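Local coordinates for protein leucyl aminopeptidase (Trypanosoma brucei brucei, PDB 5NTD) that probably removes leucine and other residues from the N termini of peptides, as a manganese-bound M17 aminopeptidase that also binds bestatin, at residues G[282-287]-G[331-336]; G[394-399]-G[485-490]; G[316-321]-G[509-514]; G[269-274]-G[336-341]. All blocks are in the same frame, centred on the assembly; numbering follows the deposited sequence.

Contact 1 (G[282-287]-G[331-336])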
loop_
_atom_site.group_PDB
_atom_site.type_symbol
_atom_site.label_atom_id
_atom_site.label_comp_id
_atom_site.label_asym_id
_atom_site.label_seq_id
_atom_site.Cartn_x
_atom_site.Cartn_y
_atom_site.Cartn_z
ATOM N N LYS G 282 36.551 36.985 0.854
ATOM C CA LYS G 282 35.147 36.792 0.492
ATOM C C LYS G 282 34.268 36.912 1.705
ATOM O O LYS G 282 34.661 36.608 2.823
ATOM C CB LYS G 282 34.932 35.370 -0.098
ATOM C CG LYS G 282 33.882 35.244 -1.196
ATOM C CD LYS G 282 34.314 36.035 -2.414
ATOM C CE LYS G 282 34.375 35.199 -3.659
ATOM N NZ LYS G 282 35.054 35.996 -4.713
ATOM N N LYS G 283 33.040 37.300 1.457
ATOM C CA LYS G 283 31.983 37.226 2.493
ATOM C C LYS G 283 30.999 36.102 2.145
ATOM O O LYS G 283 30.336 36.127 1.092
ATOM C CB LYS G 283 31.240 38.547 2.625
ATOM C CG LYS G 283 32.149 39.740 2.828
ATOM C CD LYS G 283 31.336 40.964 3.241
ATOM C CE LYS G 283 31.926 42.283 2.756
ATOM N NZ LYS G 283 31.086 42.809 1.629
ATOM N N VAL G 284 30.913 35.129 3.042
ATOM C CA VAL G 284 30.124 33.934 2.811
ATOM C C VAL G 284 29.142 33.740 3.947
ATOM O O VAL G 284 29.510 33.731 5.100
ATOM C CB VAL G 284 31.000 32.677 2.683
ATOM C CG1 VAL G 284 30.146 31.462 2.398
ATOM C CG2 VAL G 284 32.018 32.838 1.581
ATOM N N SER G 285 27.887 33.537 3.581
ATOM C CA SER G 285 26.812 33.169 4.529
ATOM C C SER G 285 26.446 31.711 4.379
ATOM O O SER G 285 26.086 31.247 3.291
ATOM C CB SER G 285 25.578 34.008 4.339
ATOM O OG SER G 285 25.785 35.332 4.798
ATOM N N LEU G 286 26.565 30.998 5.480
ATOM C CA LEU G 286 26.205 29.598 5.547
ATOM C C LEU G 286 24.832 29.482 6.172
ATOM O O LEU G 286 24.539 30.144 7.164
ATOM C CB LEU G 286 27.188 28.788 6.391
ATOM C CG LEU G 286 28.661 28.921 6.002
ATOM C CD1 LEU G 286 29.548 28.210 7.020
ATOM C CD2 LEU G 286 28.925 28.342 4.618
ATOM N N VAL G 287 24.015 28.592 5.620
ATOM C CA VAL G 287 22.677 28.304 6.175
ATOM C C VAL G 287 22.462 26.782 6.218
ATOM O O VAL G 287 22.616 26.120 5.237
ATOM C CB VAL G 287 21.585 28.946 5.321
ATOM C CG1 VAL G 287 20.220 28.748 5.966
ATOM C CG2 VAL G 287 21.858 30.426 5.160
ATOM N N GLN G 331 40.855 31.098 9.044
ATOM C CA GLN G 331 40.761 31.245 7.590
ATOM C C GLN G 331 40.268 32.663 7.266
ATOM O O GLN G 331 39.455 33.214 8.018
ATOM C CB GLN G 331 39.822 30.213 6.993
ATOM C CG GLN G 331 40.382 28.808 7.047
ATOM C CD GLN G 331 39.462 27.789 6.393
ATOM O OE1 GLN G 331 38.463 27.386 6.986
ATOM N NE2 GLN G 331 39.805 27.365 5.186
ATOM N N PRO G 332 40.763 33.264 6.159
ATOM C CA PRO G 332 40.484 34.658 5.844
ATOM C C PRO G 332 39.183 34.875 5.086
ATOM O O PRO G 332 39.134 35.584 4.093
ATOM C CB PRO G 332 41.678 35.073 4.997
ATOM C CG PRO G 332 42.098 33.822 4.303
ATOM C CD PRO G 332 41.751 32.679 5.217
ATOM N N VAL G 333 38.125 34.294 5.627
ATOM C CA VAL G 333 36.768 34.424 5.071
ATOM C C VAL G 333 35.861 34.983 6.114
ATOM O O VAL G 333 35.851 34.546 7.257
ATOM C CB VAL G 333 36.177 33.059 4.643
ATOM C CG1 VAL G 333 34.912 33.277 3.854
ATOM C CG2 VAL G 333 37.146 32.301 3.766
ATOM N N GLN G 334 35.102 35.973 5.729
ATOM C CA GLN G 334 34.115 36.500 6.641
ATOM C C GLN G 334 32.902 35.582 6.533
ATOM O O GLN G 334 32.397 35.394 5.443
ATOM C CB GLN G 334 33.714 37.933 6.290
ATOM C CG GLN G 334 32.730 38.513 7.296
ATOM C CD GLN G 334 32.437 39.953 7.013
ATOM O OE1 GLN G 334 33.192 40.624 6.309
ATOM N NE2 GLN G 334 31.410 40.472 7.640
ATOM N N LEU G 335 32.431 35.100 7.672
ATOM C CA LEU G 335 31.361 34.104 7.711
ATOM C C LEU G 335 30.213 34.477 8.587
ATOM O O LEU G 335 30.406 34.935 9.710
ATOM C CB LEU G 335 31.881 32.759 8.257
ATOM C CG LEU G 335 32.832 31.961 7.373
ATOM C CD1 LEU G 335 33.323 30.754 8.145
ATOM C CD2 LEU G 335 32.129 31.525 6.098
ATOM N N SER G 336 29.017 34.225 8.083
ATOM C CA SER G 336 27.827 34.015 8.960
ATOM C C SER G 336 27.452 32.545 8.836
ATOM O O SER G 336 27.691 31.914 7.814
ATOM C CB SER G 336 26.649 34.891 8.584
ATOM O OG SER G 336 26.189 34.586 7.278
HETATM O O HOH W 1 24.213 32.770 7.627
#
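Lys283 to Ser285 and Gln334 to Ser336 run parallel as adjacent strands of the mixed sheet in the catalytic domain, with helix 314-328 lying between them in the chain: the two strands of a beta-alpha-beta crossover. The bonding alternates as expected of a parallel pair. Lys282 O accepts from Gln334 N, Val284 reaches Gln334 O through its N and Ser336 N through its O, Leu286 N donates to Ser336 O, and the pairing runs on to Thr338. The bond from Val284 N to Gln334 O, 2.8 Å, is almost straight (177° at the hydrogen). Leu286 N, 2.7 Å from Ser336 O, instead stands above the carbonyl plane.

The serines meet on one face. Ser336 OG sits between its own N and carbonyl carbon (chi1 63°), and Ser285 OG lies 2.6 Å from it in a hydrogen bond whose donor may be either. A water 2.7 Å from Ser336 OG also donates to Leu286 O, so this buried hydroxyl has two partners. Towards the N-terminal ends of the strands, on the same face, Lys283 and Gln334 run side by side, with Lys283 CD 3.6 Å from Gln334 OE1. The other face is apolar: Leu335 CD2 comes to 3.8 Å from Val284 CB, while Val284 CG2 meets Val333 CG1 at 3.7 Å.

Phe518 of helix 511-519 and Phe323 of helix 314-328 cover the Leu335 face. On the serine face Ser285 packs on Ala385 of helix 374-387, and strand 395-400 hydrogen-bonds to the far edge of 283-287.

Contact 2 (G[394-399]-G[485-490])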
loop_
_atom_site.group_PDB
_atom_site.type_symbol
_atom_site.label_atom_id
_atom_site.label_comp_id
_atom_site.label_asym_id
_atom_site.label_seq_id
_atom_site.Cartn_x
_atom_site.Cartn_y
_atom_site.Cartn_z
ATOM N N ASP G 394 28.655 37.634 -0.446
ATOM C CA ASP G 394 28.993 37.422 -1.846
ATOM C C ASP G 394 28.466 36.076 -2.298
ATOM O O ASP G 394 28.188 35.872 -3.475
ATOM C CB ASP G 394 30.515 37.440 -2.068
ATOM C CG ASP G 394 31.153 38.772 -1.653
ATOM O OD1 ASP G 394 30.628 39.837 -2.055
ATOM O OD2 ASP G 394 32.152 38.722 -0.889
ATOM N N VAL G 395 28.453 35.154 -1.358
ATOM C CA VAL G 395 28.103 33.771 -1.623
ATOM C C VAL G 395 27.237 33.283 -0.491
ATOM O O VAL G 395 27.551 33.488 0.670
ATOM C CB VAL G 395 29.334 32.849 -1.704
ATOM C CG1 VAL G 395 28.915 31.414 -1.971
ATOM C CG2 VAL G 395 30.280 33.310 -2.796
ATOM N N VAL G 396 26.153 32.608 -0.852
ATOM C CA VAL G 396 25.292 31.921 0.125
ATOM C C VAL G 396 25.387 30.426 -0.132
ATOM O O VAL G 396 25.202 29.973 -1.258
ATOM C CB VAL G 396 23.835 32.322 0.030
ATOM C CG1 VAL G 396 22.974 31.480 0.967
ATOM C CG2 VAL G 396 23.668 33.770 0.382
ATOM N N ILE G 397 25.711 29.685 0.924
ATOM C CA ILE G 397 25.767 28.232 0.852
ATOM C C ILE G 397 24.768 27.685 1.830
ATOM O O ILE G 397 24.870 27.930 3.045
ATOM C CB ILE G 397 27.139 27.655 1.211
ATOM C CG1 ILE G 397 28.227 28.246 0.328
ATOM C CG2 ILE G 397 27.141 26.130 1.073
ATOM C CD1 ILE G 397 29.627 27.865 0.771
ATOM N N ASP G 398 23.784 26.970 1.319
ATOM C CA ASP G 398 22.881 26.256 2.231
ATOM C C ASP G 398 23.169 24.759 2.107
ATOM O O ASP G 398 23.456 24.263 1.022
ATOM C CB ASP G 398 21.414 26.617 2.010
ATOM C CG ASP G 398 20.788 25.874 0.848
ATOM O OD1 ASP G 398 20.557 24.661 0.999
ATOM O OD2 ASP G 398 20.609 26.507 -0.209
ATOM N N MET G 399 23.133 24.092 3.238
ATOM C CA MET G 399 23.380 22.661 3.311
ATOM C C MET G 399 22.238 22.005 4.058
ATOM O O MET G 399 21.847 22.460 5.116
ATOM C CB MET G 399 24.699 22.323 4.011
ATOM C CG MET G 399 25.910 22.994 3.363
ATOM S SD MET G 399 27.467 22.529 4.119
ATOM C CE MET G 399 28.078 21.347 2.960
ATOM N N PRO G 485 16.155 40.427 -2.465
ATOM C CA PRO G 485 16.534 41.179 -3.668
ATOM C C PRO G 485 17.875 41.943 -3.544
ATOM O O PRO G 485 18.542 42.175 -4.532
ATOM C CB PRO G 485 15.399 42.182 -3.822
ATOM C CG PRO G 485 14.257 41.611 -3.070
ATOM C CD PRO G 485 14.845 40.839 -1.946
ATOM N N LYS G 486 18.264 42.265 -2.317
ATOM C CA LYS G 486 19.586 42.881 -2.032
ATOM C C LYS G 486 20.762 41.979 -2.417
ATOM O O LYS G 486 21.895 42.435 -2.542
ATOM C CB LYS G 486 19.767 43.160 -0.549
ATOM C CG LYS G 486 18.836 44.177 0.043
ATOM C CD LYS G 486 19.188 44.288 1.530
ATOM C CE LYS G 486 18.199 45.130 2.315
ATOM N NZ LYS G 486 18.477 45.020 3.775
ATOM N N PHE G 487 20.495 40.684 -2.547
ATOM C CA PHE G 487 21.548 39.708 -2.848
ATOM C C PHE G 487 21.622 39.482 -4.340
ATOM O O PHE G 487 20.624 39.210 -4.979
ATOM C CB PHE G 487 21.309 38.413 -2.095
ATOM C CG PHE G 487 22.262 37.316 -2.448
ATOM C CD1 PHE G 487 23.533 37.304 -1.925
ATOM C CD2 PHE G 487 21.877 36.295 -3.290
ATOM C CE1 PHE G 487 24.411 36.283 -2.239
ATOM C CE2 PHE G 487 22.739 35.276 -3.614
ATOM C CZ PHE G 487 24.011 35.265 -3.091
ATOM N N THR G 488 22.825 39.607 -4.873
ATOM C CA THR G 488 23.081 39.399 -6.307
ATOM C C THR G 488 24.265 38.451 -6.580
ATOM O O THR G 488 24.802 38.397 -7.681
ATOM C CB THR G 488 23.388 40.735 -6.996
ATOM O OG1 THR G 488 24.578 41.261 -6.416
ATOM C CG2 THR G 488 22.240 41.730 -6.823
ATOM N N GLY G 489 24.651 37.692 -5.564
ATOM C CA GLY G 489 25.841 36.827 -5.652
ATOM C C GLY G 489 25.537 35.399 -6.011
ATOM O O GLY G 489 24.476 35.067 -6.530
ATOM N N ALA G 490 26.459 34.525 -5.653
ATOM C CA ALA G 490 26.364 33.113 -5.980
ATOM C C ALA G 490 25.625 32.389 -4.876
ATOM O O ALA G 490 25.865 32.592 -3.702
ATOM C CB ALA G 490 27.741 32.510 -6.187
#
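The Phe487 ring is sandwiched between Val396 CG2 on one face and the backbone N of Gly489 on the opposite one. It lies at the start of a parallel strand pair, 395-400 with 490-495, in the mixed sheet of the catalytic domain. Val396 CG2 makes a CH-pi contact 4.1 Å from the centroid of the Phe487 ring, 27° off its normal, and the Gly489 N stands over the centre of that Phe487 ring, 3.4 Å above the plane. At the edge lie Ala490 C, in plane, and Val395 N, 4.3 Å from Phe487 CE1. Phe487 thus folds under its own chain just where that chain enters the sheet.

The CB of Phe487 points toward the strand, and CG lies anti to the backbone N (chi1 174°); CE1 and CZ are the ring atoms that meet Val396 CG2. Two backbone bonds fix the register of Val395 opposite Ala490. Ala490 N donates to Asp394 O at 3.1 Å, and Val396 N to Ala490 O at 2.9 Å, the latter nearly in line with the carbonyl. Beside them Val395 CA offers a C-H to Ala490 O.

The carboxylate of Asp394 is engaged elsewhere: its OD2 accepts from the N of Lys283 on the neighbouring strand. Helix 511-519 lies over the Val395 face through Tyr517. At Gly489 the chain comes close to the strand, its CA making a C-H...O contact of 3.3 Å with Asp394 O.

Contact 3 (G[316-321]-G[509-514])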
loop_
_atom_site.group_PDB
_atom_site.type_symbol
_atom_site.label_atom_id
_atom_site.label_comp_id
_atom_site.label_asym_id
_atom_site.label_seq_id
_atom_site.Cartn_x
_atom_site.Cartn_y
_atom_site.Cartn_z
ATOM N N ALA G 316 22.950 21.345 9.229
ATOM C CA ALA G 316 23.283 22.327 10.295
ATOM C C ALA G 316 24.617 21.978 10.967
ATOM O O ALA G 316 25.426 22.836 11.252
ATOM C CB ALA G 316 22.183 22.417 11.331
ATOM N N ALA G 317 24.806 20.708 11.225
ATOM C CA ALA G 317 26.046 20.238 11.802
ATOM C C ALA G 317 27.211 20.518 10.860
ATOM O O ALA G 317 28.286 20.925 11.300
ATOM C CB ALA G 317 25.995 18.753 12.126
ATOM N N ALA G 318 26.990 20.291 9.579
ATOM C CA ALA G 318 28.027 20.495 8.590
ATOM C C ALA G 318 28.503 21.970 8.554
ATOM O O ALA G 318 29.682 22.249 8.634
ATOM C CB ALA G 318 27.561 20.075 7.214
ATOM N N VAL G 319 27.558 22.890 8.424
ATOM C CA VAL G 319 27.897 24.309 8.386
ATOM C C VAL G 319 28.454 24.787 9.731
ATOM O O VAL G 319 29.378 25.589 9.783
ATOM C CB VAL G 319 26.744 25.219 7.942
ATOM C CG1 VAL G 319 26.328 24.862 6.523
ATOM C CG2 VAL G 319 25.557 25.181 8.882
ATOM N N PHE G 320 27.894 24.282 10.803
ATOM C CA PHE G 320 28.381 24.631 12.139
ATOM C C PHE G 320 29.848 24.273 12.285
ATOM O O PHE G 320 30.661 25.063 12.720
ATOM C CB PHE G 320 27.578 23.934 13.228
ATOM C CG PHE G 320 28.055 24.232 14.615
ATOM C CD1 PHE G 320 28.117 25.538 15.074
ATOM C CD2 PHE G 320 28.434 23.205 15.485
ATOM C CE1 PHE G 320 28.536 25.819 16.373
ATOM C CE2 PHE G 320 28.860 23.478 16.777
ATOM C CZ PHE G 320 28.919 24.796 17.219
ATOM N N CYS G 321 30.186 23.041 11.932
ATOM C CA CYS G 321 31.547 22.540 12.142
ATOM C C CYS G 321 32.532 23.148 11.136
ATOM O O CYS G 321 33.696 23.362 11.453
ATOM C CB CYS G 321 31.580 21.038 12.145
ATOM S SG CYS G 321 30.690 20.314 13.561
ATOM N N PHE G 509 30.240 14.169 7.050
ATOM C CA PHE G 509 30.350 14.818 5.725
ATOM C C PHE G 509 29.893 16.262 5.802
ATOM O O PHE G 509 28.851 16.567 6.367
ATOM C CB PHE G 509 29.483 14.056 4.711
ATOM C CG PHE G 509 29.521 14.584 3.300
ATOM C CD1 PHE G 509 28.816 15.733 2.940
ATOM C CD2 PHE G 509 30.153 13.864 2.308
ATOM C CE1 PHE G 509 28.797 16.172 1.627
ATOM C CE2 PHE G 509 30.146 14.301 1.000
ATOM C CZ PHE G 509 29.470 15.447 0.658
ATOM N N GLY G 510 30.669 17.130 5.190
ATOM C CA GLY G 510 30.286 18.535 4.991
ATOM C C GLY G 510 31.327 19.547 5.434
ATOM O O GLY G 510 31.685 20.458 4.667
ATOM N N PRO G 511 31.808 19.440 6.672
ATOM C CA PRO G 511 32.759 20.445 7.162
ATOM C C PRO G 511 34.061 20.553 6.383
ATOM O O PRO G 511 34.471 21.639 6.023
ATOM C CB PRO G 511 33.026 19.998 8.591
ATOM C CG PRO G 511 31.758 19.327 8.984
ATOM C CD PRO G 511 31.313 18.598 7.757
ATOM N N ALA G 512 34.676 19.430 6.084
ATOM C CA ALA G 512 35.929 19.417 5.311
ATOM C C ALA G 512 35.720 19.968 3.898
ATOM O O ALA G 512 36.576 20.646 3.341
ATOM C CB ALA G 512 36.523 18.028 5.240
ATOM N N LEU G 513 34.579 19.641 3.311
ATOM C CA LEU G 513 34.171 20.205 2.000
ATOM C C LEU G 513 34.230 21.741 2.054
ATOM O O LEU G 513 34.841 22.377 1.209
ATOM C CB LEU G 513 32.754 19.773 1.621
ATOM C CG LEU G 513 32.123 20.377 0.360
ATOM C CD1 LEU G 513 32.932 20.022 -0.866
ATOM C CD2 LEU G 513 30.708 19.855 0.231
ATOM N N LEU G 514 33.592 22.299 3.066
ATOM C CA LEU G 514 33.581 23.743 3.256
ATOM C C LEU G 514 35.012 24.308 3.483
ATOM O O LEU G 514 35.379 25.329 2.926
ATOM C CB LEU G 514 32.712 24.140 4.434
ATOM C CG LEU G 514 31.211 23.954 4.271
ATOM C CD1 LEU G 514 30.485 24.267 5.568
ATOM C CD2 LEU G 514 30.682 24.847 3.149
#
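Ala318, within a continuous helix, and Gly510, at the N-cap just ahead of helix 511-519, bring their CA atoms within 4.7 Å. Gly510 has a positive phi (129°), a turn that swings the chain into the helix, and its carbonyl O takes the first-turn bond from Leu514 N. No hydrogen bond links the two segments, so the contact is made of carbon atoms and carbonyl oxygens in van der Waals contact. Having no side chain, Gly510 can lie directly against Ala318: its CA is 3.8 Å from Ala318 CB, and Phe509 O is equally near that methyl.

Pro511, in the first turn, brings CG and CD against the other helix. Pro511 CG touches both Cys321 CB and Ala318 O, each at 3.6 Å, while its CD faces Ala318 CB. One turn on, Leu514 reaches across with CD1, which is anti to its own CA (chi2 175°) and lies 3.8 Å from Val319 CA and 4.3 Å from Val319 CG1.

Glu437 OE1 accepts from the N of both Gly510 and Leu513, which satisfies amides at the helix start. Met399 of strand 395-400 packs on Ala318, Val319 and Leu514, and helix 196-214 covers Cys321. The N-terminal end of helix 511-519 thus meets the side of helix 314-328, both packed on the same face of the central sheet in the alpha/beta catalytic domain.

Contact 4 (G[269-274]-G[336-341])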
loop_
_atom_site.group_PDB
_atom_site.type_symbol
_atom_site.label_atom_id
_atom_site.label_comp_id
_atom_site.label_asym_id
_atom_site.label_seq_id
_atom_site.Cartn_x
_atom_site.Cartn_y
_atom_site.Cartn_z
ATOM N N LEU G 269 16.291 30.196 15.393
ATOM C CA LEU G 269 17.175 30.661 14.335
ATOM C C LEU G 269 18.443 31.195 15.011
ATOM O O LEU G 269 18.448 32.238 15.649
ATOM C CB LEU G 269 16.515 31.733 13.513
ATOM C CG LEU G 269 17.078 31.944 12.115
ATOM C CD1 LEU G 269 16.858 30.753 11.203
ATOM C CD2 LEU G 269 16.431 33.178 11.509
ATOM N N VAL G 270 19.520 30.449 14.844
ATOM C CA VAL G 270 20.786 30.727 15.489
ATOM C C VAL G 270 21.823 31.192 14.462
ATOM O O VAL G 270 22.204 30.430 13.575
ATOM C CB VAL G 270 21.322 29.509 16.207
ATOM C CG1 VAL G 270 22.647 29.808 16.886
ATOM C CG2 VAL G 270 20.331 29.021 17.235
ATOM N N THR G 271 22.284 32.427 14.598
ATOM C CA THR G 271 23.272 32.958 13.679
ATOM C C THR G 271 24.591 33.236 14.390
ATOM O O THR G 271 24.642 33.923 15.405
ATOM C CB THR G 271 22.778 34.215 12.948
ATOM O OG1 THR G 271 21.605 33.902 12.164
ATOM C CG2 THR G 271 23.837 34.745 12.003
ATOM N N LEU G 272 25.652 32.711 13.809
ATOM C CA LEU G 272 27.009 32.861 14.307
ATOM C C LEU G 272 27.809 33.738 13.334
ATOM O O LEU G 272 27.625 33.630 12.121
ATOM C CB LEU G 272 27.715 31.515 14.460
ATOM C CG LEU G 272 26.849 30.412 15.055
ATOM C CD1 LEU G 272 27.629 29.107 15.098
ATOM C CD2 LEU G 272 26.395 30.781 16.445
ATOM N N LEU G 273 28.668 34.606 13.885
ATOM C CA LEU G 273 29.495 35.527 13.065
ATOM C C LEU G 273 30.945 35.408 13.361
ATOM O O LEU G 273 31.370 35.419 14.491
ATOM C CB LEU G 273 29.109 36.967 13.268
ATOM C CG LEU G 273 27.712 37.346 12.795
ATOM C CD1 LEU G 273 27.335 38.723 13.358
ATOM C CD2 LEU G 273 27.654 37.360 11.262
ATOM N N TYR G 274 31.702 35.334 12.291
ATOM C CA TYR G 274 33.150 35.373 12.361
ATOM C C TYR G 274 33.670 36.342 11.313
ATOM O O TYR G 274 33.382 36.224 10.112
ATOM C CB TYR G 274 33.734 33.984 12.123
ATOM C CG TYR G 274 35.194 33.961 11.740
ATOM C CD1 TYR G 274 36.190 34.264 12.672
ATOM C CD2 TYR G 274 35.582 33.589 10.452
ATOM C CE1 TYR G 274 37.522 34.207 12.321
ATOM C CE2 TYR G 274 36.914 33.531 10.082
ATOM C CZ TYR G 274 37.876 33.836 11.020
ATOM O OH TYR G 274 39.193 33.777 10.640
ATOM N N SER G 336 29.017 34.225 8.083
ATOM C CA SER G 336 27.827 34.015 8.960
ATOM C C SER G 336 27.452 32.545 8.836
ATOM O O SER G 336 27.691 31.914 7.814
ATOM C CB SER G 336 26.649 34.891 8.584
ATOM O OG SER G 336 26.189 34.586 7.278
ATOM N N CYS G 337 26.931 32.017 9.908
ATOM C CA CYS G 337 26.462 30.631 9.956
ATOM C C CYS G 337 25.132 30.592 10.677
ATOM O O CYS G 337 25.037 30.808 11.875
ATOM C CB CYS G 337 27.450 29.731 10.676
ATOM S SG CYS G 337 26.872 28.013 10.816
ATOM N N THR G 338 24.096 30.375 9.889
ATOM C CA THR G 338 22.714 30.413 10.392
ATOM C C THR G 338 22.187 28.975 10.484
ATOM O O THR G 338 22.070 28.266 9.490
ATOM C CB THR G 338 21.826 31.314 9.525
ATOM O OG1 THR G 338 22.279 32.673 9.638
ATOM C CG2 THR G 338 20.368 31.242 9.968
ATOM N N LEU G 339 21.893 28.570 11.701
ATOM C CA LEU G 339 21.339 27.250 11.992
ATOM C C LEU G 339 19.821 27.366 12.113
ATOM O O LEU G 339 19.302 28.102 12.946
ATOM C CB LEU G 339 21.896 26.683 13.275
ATOM C CG LEU G 339 23.416 26.699 13.405
ATOM C CD1 LEU G 339 23.780 26.171 14.785
ATOM C CD2 LEU G 339 24.098 25.875 12.327
ATOM N N CYS G 340 19.128 26.636 11.250
ATOM C CA CYS G 340 17.672 26.652 11.221
ATOM C C CYS G 340 17.207 25.467 12.043
ATOM O O CYS G 340 17.005 24.361 11.527
ATOM C CB CYS G 340 17.149 26.576 9.796
ATOM S SG CYS G 340 17.792 27.850 8.697
ATOM N N LEU G 341 17.050 25.709 13.328
ATOM C CA LEU G 341 16.774 24.639 14.303
ATOM C C LEU G 341 15.290 24.507 14.631
ATOM O O LEU G 341 14.620 25.451 15.048
ATOM C CB LEU G 341 17.516 24.854 15.602
ATOM C CG LEU G 341 19.020 25.003 15.479
ATOM C CD1 LEU G 341 19.629 25.310 16.856
ATOM C CD2 LEU G 341 19.664 23.760 14.908
#
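Leu269 opens the pairing by sending CD1 over to Cys340 SG at 3.9 Å and to Thr338 CG2 at 3.8 Å. Val270 follows as a hydrogen-bonded partner of Leu339: Val270 N donates to Leu339 O at 3.0 Å, with 177° at the hydrogen, and Leu339 N returns a bond of 2.7 Å to Val270 O. Val270 CG2 meets Leu341 CD1 at 3.8 Å, on the face that also carries Leu339.

Thr271 stands in a non-hydrogen-bonded pair with Thr338, where the backbones come closest, and the two hydroxyls meet: Thr338 OG1 is 2.9 Å from Thr271 OG1, a possible hydrogen bond that the geometry leaves unsettled. Each OG1 is anti to its own carbonyl carbon (chi1 -61° and -65°). His384 of helix 374-387 covers both threonines and Leu269. Strand 269-274 is antiparallel to strand 334-344, and so departs from the parallel run of the neighbouring strands 283-291 and 395-400 in the same sheet. Strand 239-244 pairs with its other edge.

Leu272 and Cys337 form the next hydrogen-bonded pair, Leu272 N to Cys337 O and Cys337 N to Leu272 O, each 2.8 Å, and the Leu272 side chain packs on Phe320 and Phe323 of helix 314-328, on the face shared with Val270. Leu273, back on the threonine face, lays CD2 against Ser336 CB.

From the N terminus, contact 4 opens first at 269-274, and contact 1 opens at 282-287. Contact 3 then opens at 316-321. Contact 1 closes at 331-336, inside the larger loop that contact 4 completes at 336-341; Ser336 belongs to both. Contact 3 therefore crosses the pair. Contact 2 opens at 394-399 and closes at 485-490, wholly within contact 3, which ends at 509-514. In this example residues far apart in sequence become neighbours in one sheet: contacts 4, 1 and 2 follow each other across it, strands 283-291 and 395-400 being joined to each other as well, and contact 3 joins helices packed against those strands.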